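Local coordinates for CELL division control protein 6 (Pyrobaculum aerophilum, PDB 1FNN) that binds ADP and magnesium as an AAA+ ATPase of the Cdc6/Cdc18 family and is probably involved in regulating DNA replication, at residues G34-P40 with Y68-A74; I94-I100 with R123-L129; S250-A254 with E265-K269. Residues are numbered along the deposited sequence.

Contact 1. Residues G34-P40 with Y68-A74; sequences GNWLRNP and YKDKTTA
Two side-chain-mediated hydrogen bonds join the end of helix 23-38 to the loop 68-74. T72 OG1 donates to L37 O at 2.6 Å and accepts from A74 N at 3.0 Å, closing an ST turn; its t rotamer lets the hydroxyl do both at once. R38 NH1 donates to Y68 OH at 2.9 Å, while R38 NH2 reaches N35 OD1 at 3.0 Å; the Y68 hydroxyl also bonds D30. Water 1 bridges L37 O (2.9 Å) and T73 N (3.0 Å). Y68 to K71 forms a type I turn; the helix ends at R38, and N39 turns the chain away. L37 CA and T72 CA lie 5.4 Å apart. L37 (m,t) lays CD1 over the Y68 ring, 4.0 Å from its centroid, a CH-pi contact. G34 leaves room for Y68 OH, 3.3 Å from its CA. A74, small enough to meet both, has CB 3.9 Å from W36 CZ3 and from L37 CD2. This is helix-to-loop packing beside edge strand 75-80 of the parallel AAA+ sheet.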
loop_
_atom_site.group_PDB
_atom_site.type_symbol
_atom_site.label_atom_id
_atom_site.label_comp_id
_atom_site.label_asym_id
_atom_site.label_seq_id
_atom_site.Cartn_x
_atom_site.Cartn_y
_atom_site.Cartn_z
ATOM N N GLY A 34 2.510 2.861 25.179
ATOM C CA GLY A 34 2.820 4.134 25.782
ATOM C C GLY A 34 3.241 4.068 27.247
ATOM O O GLY A 34 4.165 4.815 27.605
ATOM N N ASN A 35 2.475 3.363 28.091
ATOM C CA ASN A 35 2.840 3.305 29.511
ATOM C C ASN A 35 4.235 2.700 29.678
ATOM O O ASN A 35 5.035 3.164 30.484
ATOM C CB ASN A 35 1.816 2.500 30.314
ATOM C CG ASN A 35 0.550 3.311 30.573
ATOM O OD1 ASN A 35 0.562 4.541 30.481
ATOM N ND2 ASN A 35 -0.535 2.610 30.895
ATOM N N TRP A 36 4.478 1.586 28.993
ATOM C CA TRP A 36 5.788 0.943 29.062
ATOM C C TRP A 36 6.905 1.835 28.525
ATOM O O TRP A 36 7.942 1.917 29.200
ATOM C CB TRP A 36 5.798 -0.377 28.363
ATOM C CG TRP A 36 6.996 -1.278 28.448
ATOM C CD1 TRP A 36 7.156 -2.292 29.331
ATOM C CD2 TRP A 36 8.194 -1.274 27.643
ATOM N NE1 TRP A 36 8.364 -2.911 29.129
ATOM C CE2 TRP A 36 9.024 -2.316 28.109
ATOM C CE3 TRP A 36 8.632 -0.483 26.578
ATOM C CZ2 TRP A 36 10.268 -2.605 27.557
ATOM C CZ3 TRP A 36 9.874 -0.771 26.029
ATOM C CH2 TRP A 36 10.670 -1.798 26.502
ATOM N N LEU A 37 6.654 2.589 27.438
ATOM C CA LEU A 37 7.719 3.494 26.968
ATOM C C LEU A 37 8.037 4.593 27.988
ATOM O O LEU A 37 9.192 5.072 28.108
ATOM C CB LEU A 37 7.286 4.082 25.616
ATOM C CG LEU A 37 7.321 3.034 24.463
ATOM C CD1 LEU A 37 6.701 3.654 23.197
ATOM C CD2 LEU A 37 8.763 2.610 24.208
ATOM N N ARG A 38 6.996 5.090 28.655
ATOM C CA ARG A 38 7.221 6.141 29.682
ATOM C C ARG A 38 7.946 5.564 30.898
ATOM O O ARG A 38 8.732 6.272 31.536
ATOM C CB ARG A 38 5.912 6.814 30.071
ATOM C CG ARG A 38 5.359 7.807 29.045
ATOM C CD ARG A 38 4.086 8.498 29.577
ATOM N NE ARG A 38 2.974 7.513 29.501
ATOM C CZ ARG A 38 2.247 7.377 28.380
ATOM N NH1 ARG A 38 2.484 8.113 27.303
ATOM N NH2 ARG A 38 1.253 6.493 28.311
ATOM N N ASN A 39 7.649 4.354 31.340
ATOM C CA ASN A 39 8.213 3.681 32.485
ATOM C C ASN A 39 8.337 2.192 32.247
ATOM O O ASN A 39 7.611 1.321 32.762
ATOM C CB ASN A 39 7.371 3.836 33.766
ATOM C CG ASN A 39 7.218 5.254 34.264
ATOM O OD1 ASN A 39 8.201 5.948 34.545
ATOM N ND2 ASN A 39 5.972 5.705 34.376
ATOM N N PRO A 40 9.382 1.774 31.535
ATOM C CA PRO A 40 9.549 0.411 31.105
ATOM C C PRO A 40 9.924 -0.608 32.155
ATOM O O PRO A 40 10.591 -0.305 33.146
ATOM C CB PRO A 40 10.724 0.455 30.107
ATOM C CG PRO A 40 11.464 1.711 30.484
ATOM C CD PRO A 40 10.382 2.683 30.905
ATOM N N TYR A 68 7.374 9.166 20.568
ATOM C CA TYR A 68 7.916 8.765 21.855
ATOM C C TYR A 68 9.429 8.884 21.957
ATOM O O TYR A 68 9.970 8.817 23.062
ATOM C CB TYR A 68 7.566 7.294 22.146
ATOM C CG TYR A 68 6.185 7.250 22.777
ATOM C CD1 TYR A 68 6.036 7.413 24.146
ATOM C CD2 TYR A 68 5.046 7.055 22.001
ATOM C CE1 TYR A 68 4.788 7.380 24.746
ATOM C CE2 TYR A 68 3.784 7.024 22.582
ATOM C CZ TYR A 68 3.665 7.184 23.949
ATOM O OH TYR A 68 2.421 7.151 24.531
ATOM N N LYS A 69 10.086 9.193 20.868
ATOM C CA LYS A 69 11.517 9.177 20.660
ATOM C C LYS A 69 12.257 9.980 21.762
ATOM O O LYS A 69 13.283 9.550 22.291
ATOM C CB LYS A 69 11.763 9.983 19.372
ATOM C CG LYS A 69 12.575 9.407 18.273
ATOM C CD LYS A 69 13.006 10.396 17.212
ATOM C CE LYS A 69 12.053 11.515 16.868
ATOM N NZ LYS A 69 12.668 12.423 15.853
ATOM N N ASP A 70 11.707 11.128 22.105
ATOM C CA ASP A 70 12.424 11.975 23.079
ATOM C C ASP A 70 11.909 11.813 24.490
ATOM O O ASP A 70 12.214 12.638 25.345
ATOM C CB ASP A 70 12.341 13.431 22.583
ATOM C CG ASP A 70 13.131 13.528 21.280
ATOM O OD1 ASP A 70 14.295 13.088 21.275
ATOM O OD2 ASP A 70 12.591 14.033 20.279
ATOM N N LYS A 71 10.961 10.901 24.711
ATOM C CA LYS A 71 10.245 10.715 25.946
ATOM C C LYS A 71 10.415 9.314 26.512
ATOM O O LYS A 71 9.595 8.870 27.326
ATOM C CB LYS A 71 8.732 10.906 25.730
ATOM C CG LYS A 71 8.342 12.040 24.827
ATOM C CD LYS A 71 6.962 12.617 25.029
ATOM C CE LYS A 71 5.862 11.587 25.095
ATOM N NZ LYS A 71 5.964 10.556 24.032
ATOM N N THR A 72 11.456 8.589 26.096
ATOM C CA THR A 72 11.652 7.246 26.593
ATOM C C THR A 72 13.141 6.914 26.710
ATOM O O THR A 72 13.946 7.379 25.907
ATOM C CB THR A 72 10.944 6.202 25.683
ATOM O OG1 THR A 72 11.028 4.906 26.274
ATOM C CG2 THR A 72 11.537 6.100 24.270
ATOM N N THR A 73 13.452 5.938 27.563
ATOM C CA THR A 73 14.823 5.453 27.638
ATOM C C THR A 73 14.953 4.232 26.760
ATOM O O THR A 73 16.021 3.643 26.690
ATOM C CB THR A 73 15.160 5.062 29.103
ATOM O OG1 THR A 73 14.167 4.116 29.532
ATOM C CG2 THR A 73 15.080 6.302 29.977
ATOM N N ALA A 74 13.824 3.703 26.227
ATOM C CA ALA A 74 13.909 2.473 25.480
ATOM C C ALA A 74 14.690 2.672 24.191
ATOM O O ALA A 74 14.556 3.771 23.621
ATOM C CB ALA A 74 12.497 1.962 25.119
HETATM O O HOH W 1 11.444 5.852 29.756
#

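Contact 2. Residues I94-I100 with R123-L129; sequences IARSLNI and RDLYMFL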
loop_
_atom_site.group_PDB
_atom_site.type_symbol
_atom_site.label_atom_id
_atom_site.label_comp_id
_atom_site.label_asym_id
_atom_site.label_seq_id
_atom_site.Cartn_x
_atom_site.Cartn_y
_atom_site.Cartn_z
ATOM N N ILE A 94 20.566 -6.807 15.775
ATOM C CA ILE A 94 20.198 -6.346 17.112
ATOM C C ILE A 94 21.437 -5.896 17.869
ATOM O O ILE A 94 21.499 -4.865 18.532
ATOM C CB ILE A 94 19.538 -7.499 17.914
ATOM C CG1 ILE A 94 18.137 -7.742 17.358
ATOM C CG2 ILE A 94 19.432 -7.209 19.412
ATOM C CD1 ILE A 94 17.432 -8.984 17.871
ATOM N N ALA A 95 22.491 -6.729 17.759
ATOM C CA ALA A 95 23.764 -6.426 18.415
ATOM C C ALA A 95 24.391 -5.139 17.916
ATOM O O ALA A 95 24.960 -4.286 18.632
ATOM C CB ALA A 95 24.691 -7.624 18.133
ATOM N N ARG A 96 24.335 -4.956 16.594
ATOM C CA ARG A 96 24.822 -3.704 16.018
ATOM C C ARG A 96 23.989 -2.526 16.489
ATOM O O ARG A 96 24.512 -1.472 16.881
ATOM C CB ARG A 96 24.777 -3.832 14.500
ATOM C CG ARG A 96 25.487 -2.720 13.751
ATOM C CD ARG A 96 25.118 -2.727 12.275
ATOM N NE ARG A 96 24.229 -1.648 11.896
ATOM C CZ ARG A 96 23.074 -1.253 12.383
ATOM N NH1 ARG A 96 22.472 -1.841 13.411
ATOM N NH2 ARG A 96 22.435 -0.215 11.855
ATOM N N SER A 97 22.656 -2.715 16.517
ATOM C CA SER A 97 21.811 -1.576 16.920
ATOM C C SER A 97 22.010 -1.257 18.387
ATOM O O SER A 97 21.956 -0.096 18.779
ATOM C CB SER A 97 20.339 -1.882 16.574
ATOM O OG SER A 97 19.545 -0.925 17.306
ATOM N N LEU A 98 22.345 -2.202 19.249
ATOM C CA LEU A 98 22.603 -2.037 20.672
ATOM C C LEU A 98 24.083 -1.892 21.052
ATOM O O LEU A 98 24.441 -1.817 22.233
ATOM C CB LEU A 98 22.041 -3.281 21.387
ATOM C CG LEU A 98 20.742 -3.222 22.190
ATOM C CD1 LEU A 98 19.823 -2.065 21.860
ATOM C CD2 LEU A 98 19.974 -4.541 22.185
ATOM N N ASN A 99 24.980 -1.780 20.070
ATOM C CA ASN A 99 26.399 -1.743 20.316
ATOM C C ASN A 99 26.861 -2.856 21.261
ATOM O O ASN A 99 27.573 -2.519 22.202
ATOM C CB ASN A 99 26.777 -0.413 21.026
ATOM C CG ASN A 99 26.633 0.634 19.915
ATOM O OD1 ASN A 99 27.420 0.461 18.983
ATOM N ND2 ASN A 99 25.704 1.550 20.115
ATOM N N ILE A 100 26.603 -4.103 20.912
ATOM C CA ILE A 100 27.067 -5.225 21.746
ATOM C C ILE A 100 28.232 -5.827 20.950
ATOM O O ILE A 100 28.011 -6.331 19.859
ATOM C CB ILE A 100 26.003 -6.327 21.856
ATOM C CG1 ILE A 100 24.779 -5.842 22.660
ATOM C CG2 ILE A 100 26.570 -7.622 22.449
ATOM C CD1 ILE A 100 23.635 -6.862 22.533
ATOM N N ARG A 123 23.583 -3.569 31.393
ATOM C CA ARG A 123 23.612 -2.159 30.993
ATOM C C ARG A 123 22.256 -1.545 31.321
ATOM O O ARG A 123 22.054 -0.383 30.989
ATOM C CB ARG A 123 24.010 -2.042 29.522
ATOM C CG ARG A 123 25.498 -2.257 29.241
ATOM C CD ARG A 123 25.820 -2.565 27.793
ATOM N NE ARG A 123 25.341 -1.569 26.840
ATOM C CZ ARG A 123 25.106 -1.756 25.558
ATOM N NH1 ARG A 123 24.667 -0.722 24.828
ATOM N NH2 ARG A 123 25.283 -2.926 24.959
ATOM N N ASP A 124 21.356 -2.309 31.909
ATOM C CA ASP A 124 20.021 -1.845 32.294
ATOM C C ASP A 124 19.328 -1.173 31.089
ATOM O O ASP A 124 18.927 -0.027 31.177
ATOM C CB ASP A 124 20.137 -0.862 33.460
ATOM C CG ASP A 124 18.779 -0.483 34.032
ATOM O OD1 ASP A 124 17.882 -1.335 34.051
ATOM O OD2 ASP A 124 18.562 0.663 34.475
ATOM N N LEU A 125 19.144 -1.948 30.025
ATOM C CA LEU A 125 18.628 -1.407 28.776
ATOM C C LEU A 125 17.185 -1.906 28.609
ATOM O O LEU A 125 16.789 -2.858 29.272
ATOM C CB LEU A 125 19.380 -1.928 27.551
ATOM C CG LEU A 125 20.891 -1.671 27.486
ATOM C CD1 LEU A 125 21.505 -2.512 26.376
ATOM C CD2 LEU A 125 21.189 -0.192 27.351
ATOM N N TYR A 126 16.441 -1.185 27.800
ATOM C CA TYR A 126 15.047 -1.542 27.482
ATOM C C TYR A 126 14.956 -1.391 25.956
ATOM O O TYR A 126 15.366 -0.367 25.402
ATOM C CB TYR A 126 14.083 -0.610 28.222
ATOM C CG TYR A 126 14.122 -0.758 29.733
ATOM C CD1 TYR A 126 14.904 0.099 30.506
ATOM C CD2 TYR A 126 13.389 -1.750 30.384
ATOM C CE1 TYR A 126 14.963 -0.016 31.883
ATOM C CE2 TYR A 126 13.427 -1.888 31.755
ATOM C CZ TYR A 126 14.219 -1.013 32.494
ATOM O OH TYR A 126 14.250 -1.155 33.862
ATOM N N MET A 127 14.580 -2.482 25.314
ATOM C CA MET A 127 14.505 -2.613 23.879
ATOM C C MET A 127 13.047 -2.699 23.389
ATOM O O MET A 127 12.292 -3.564 23.828
ATOM C CB MET A 127 15.253 -3.907 23.490
ATOM C CG MET A 127 15.194 -4.196 22.017
ATOM S SD MET A 127 16.246 -5.451 21.354
ATOM C CE MET A 127 15.801 -6.915 22.288
ATOM N N PHE A 128 12.687 -1.792 22.498
ATOM C CA PHE A 128 11.434 -1.924 21.732
ATOM C C PHE A 128 11.846 -2.579 20.402
ATOM O O PHE A 128 12.393 -1.917 19.519
ATOM C CB PHE A 128 10.820 -0.556 21.528
ATOM C CG PHE A 128 9.685 -0.374 20.574
ATOM C CD1 PHE A 128 9.479 0.869 20.006
ATOM C CD2 PHE A 128 8.818 -1.400 20.231
ATOM C CE1 PHE A 128 8.434 1.090 19.111
ATOM C CE2 PHE A 128 7.776 -1.189 19.341
ATOM C CZ PHE A 128 7.585 0.059 18.779
ATOM N N LEU A 129 11.600 -3.865 20.295
ATOM C CA LEU A 129 12.019 -4.661 19.160
ATOM C C LEU A 129 10.886 -4.869 18.162
ATOM O O LEU A 129 9.741 -5.188 18.508
ATOM C CB LEU A 129 12.549 -5.995 19.692
ATOM C CG LEU A 129 13.002 -7.042 18.671
ATOM C CD1 LEU A 129 14.212 -6.553 17.853
ATOM C CD2 LEU A 129 13.314 -8.367 19.372
#
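I94 sits in the last turns of helix 87-97 with its side chain turned toward strand 127-132, which ends at the Mg(2+)-binding D132. Its CG2 lies 4.1 Å from M127 SD and its CD1 4.0 Å from L129 CD1, so one branched side chain spans two residues that point to the same side of the strand. A beta-branched isoleucine is stiff and fills this space, while the long, flexible methionine reaches out to meet it. One turn on, L98 is the first residue to leave helical geometry. Its CD2 packs on M127 SD at 3.9 Å and its CG approaches L125 CD1 at 4.3 Å; V77 of strand 75-80 and L116 of helix 109-122 also touch this leucine. The carbonyl of L98 receives two hydrogen bonds from R123, from NH1 at 2.8 Å and from NH2 at 3.1 Å. N99 has positive phi, which asparagine tolerates, and is the C-prime residue of a Schellman motif, with I100 N bonded to A95 O and N99 N to R96 O. I100 then brings CG1 within 3.7 Å of R123 NH2, at the edge of the guanidinium. On the other segment D124, also with positive phi, completes a Schellman motif that ends helix 109-122. R123 NH2 also bonds H119. The chemistry thus divides in two: dispersion between aliphatic and thioether groups holds the helix against the parallel sheet of the AAA+ (P-loop NTPase) domain, and a charged donor at the margin satisfies a carbonyl where the helix gives way to loop.

Contact 3. Residues S250-A254 with E265-K269; sequences SAYAA and EDVRK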
loop_
_atom_site.group_PDB
_atom_site.type_symbol
_atom_site.label_atom_id
_atom_site.label_comp_id
_atom_site.label_asym_id
_atom_site.label_seq_id
_atom_site.Cartn_x
_atom_site.Cartn_y
_atom_site.Cartn_z
ATOM N N SER A 250 3.731 10.048 -12.418
ATOM C CA SER A 250 2.896 10.842 -13.309
ATOM C C SER A 250 3.397 12.279 -13.277
ATOM O O SER A 250 3.314 12.970 -14.288
ATOM C CB SER A 250 1.410 10.797 -12.930
ATOM O OG SER A 250 0.951 9.422 -12.978
ATOM N N ALA A 251 3.671 12.794 -12.077
ATOM C CA ALA A 251 4.222 14.170 -11.985
ATOM C C ALA A 251 5.498 14.273 -12.799
ATOM O O ALA A 251 5.674 15.261 -13.532
ATOM C CB ALA A 251 4.505 14.563 -10.531
ATOM N N TYR A 252 6.356 13.272 -12.712
ATOM C CA TYR A 252 7.616 13.323 -13.424
ATOM C C TYR A 252 7.400 13.181 -14.927
ATOM O O TYR A 252 8.060 13.885 -15.697
ATOM C CB TYR A 252 8.636 12.278 -12.944
ATOM C CG TYR A 252 9.929 12.297 -13.704
ATOM C CD1 TYR A 252 10.870 13.310 -13.454
ATOM C CD2 TYR A 252 10.225 11.338 -14.664
ATOM C CE1 TYR A 252 12.078 13.357 -14.145
ATOM C CE2 TYR A 252 11.416 11.366 -15.362
ATOM C CZ TYR A 252 12.331 12.384 -15.088
ATOM O OH TYR A 252 13.513 12.398 -15.789
ATOM N N ALA A 253 6.564 12.210 -15.334
ATOM C CA ALA A 253 6.218 12.134 -16.764
ATOM C C ALA A 253 5.733 13.481 -17.231
ATOM O O ALA A 253 6.215 14.009 -18.245
ATOM C CB ALA A 253 5.168 11.009 -16.962
ATOM N N ALA A 254 4.772 14.150 -16.578
ATOM C CA ALA A 254 4.317 15.445 -17.056
ATOM C C ALA A 254 5.465 16.450 -17.186
ATOM O O ALA A 254 5.710 17.117 -18.209
ATOM C CB ALA A 254 3.219 15.940 -16.126
ATOM N N GLU A 265 -3.027 11.146 -19.580
ATOM C CA GLU A 265 -2.122 10.191 -20.204
ATOM C C GLU A 265 -0.872 9.909 -19.355
ATOM O O GLU A 265 -0.320 8.811 -19.414
ATOM C CB GLU A 265 -1.628 10.632 -21.598
ATOM C CG GLU A 265 -0.918 11.979 -21.525
ATOM C CD GLU A 265 -0.611 12.709 -22.812
ATOM O OE1 GLU A 265 -1.328 13.719 -23.034
ATOM O OE2 GLU A 265 0.292 12.342 -23.605
ATOM N N ASP A 266 -0.435 10.917 -18.569
ATOM C CA ASP A 266 0.727 10.620 -17.678
ATOM C C ASP A 266 0.356 9.535 -16.692
ATOM O O ASP A 266 1.109 8.588 -16.420
ATOM C CB ASP A 266 1.067 11.960 -16.962
ATOM C CG ASP A 266 1.435 13.068 -17.958
ATOM O OD1 ASP A 266 2.267 12.698 -18.833
ATOM O OD2 ASP A 266 0.860 14.124 -17.733
ATOM N N VAL A 267 -0.850 9.601 -16.083
ATOM C CA VAL A 267 -1.296 8.561 -15.169
ATOM C C VAL A 267 -1.400 7.185 -15.841
ATOM O O VAL A 267 -0.963 6.151 -15.295
ATOM C CB VAL A 267 -2.637 8.964 -14.536
ATOM C CG1 VAL A 267 -3.324 7.897 -13.690
ATOM C CG2 VAL A 267 -2.508 10.244 -13.686
ATOM N N ARG A 268 -2.029 7.122 -17.040
ATOM C CA ARG A 268 -2.205 5.846 -17.731
ATOM C C ARG A 268 -0.885 5.162 -18.003
ATOM O O ARG A 268 -0.656 3.965 -17.784
ATOM C CB ARG A 268 -2.969 6.084 -19.095
ATOM C CG ARG A 268 -4.407 6.564 -18.851
ATOM C CD ARG A 268 -5.271 6.688 -20.164
ATOM N NE ARG A 268 -6.466 7.490 -19.814
ATOM C CZ ARG A 268 -6.696 8.669 -20.351
ATOM N NH1 ARG A 268 -5.836 9.178 -21.245
ATOM N NH2 ARG A 268 -7.778 9.350 -20.005
ATOM N N LYS A 269 0.087 5.936 -18.514
ATOM C CA LYS A 269 1.414 5.391 -18.792
ATOM C C LYS A 269 2.090 4.988 -17.471
ATOM O O LYS A 269 2.669 3.908 -17.459
ATOM C CB LYS A 269 2.311 6.367 -19.561
ATOM C CG LYS A 269 1.507 7.213 -20.538
ATOM C CD LYS A 269 2.120 7.261 -21.941
ATOM C CE LYS A 269 1.036 7.145 -23.002
ATOM N NZ LYS A 269 1.313 7.890 -24.253
#
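Helix packing sets the frame. The short segments 250-254 and 265-269 approach to 8.4 Å between axes and cross at 124°, so they run obliquely, nearer antiparallel than parallel. The closest CA atoms are those of S250 and D266, 4.9 Å apart, a spacing that small residues on the first helix make possible.

The van der Waals contacts follow from this. A253 points its CB toward D266 and lies 3.8 Å from OD1, while A254 CB is 3.4 Å from D266 OD2; methyl groups leave room for the carboxylate between the helices. S250 CB and D266 CB are 4.2 Å apart. S250 OG rests 3.3 Å from V267 CA and 3.6 Å from V267 CG2, serine being small enough to sit against the V267 backbone. V267 otherwise faces M222, I223 and I226 of helix 217-227, where a branched aliphatic group suits the buried surface.

The polar ends find their main partners outside the two segments. S250 OG bonds I246 O one turn back, an economical way to bury a hydroxyl in a helix, and has a weak bond to S270. D266 OD1 forms a salt bridge with R259, and OD2 accepts from A263 N, tying the start of helix 264-274 to the loop before it. Such close crossing of consecutive helices over alanine and serine belongs here to the helical lid of an AAA+ ATPase.

Overall arrangement
From the N terminus, contact 1 comes first: the chain leaves helix 23-38, passes through strand 46-50 and helix 57-68, and returns in the loop leading into strand 75-80. Contact 2 opens only after that loop has closed, and spans helix 109-122 before the chain enters strand 127-132. Contact 3 closes the short connection between two lid helices. The three are therefore in series, neither nested nor crossed. Contacts 1 and 2 touch directly: P40, W36 and A74 pack on Y126, and W36 also meets the M127 carbonyl, so they join around neighbouring strands of the parallel sheet. Contact 3 lies across the chain's centre, about 44 Å from contact 1 and 45 Å from contact 2 between centres.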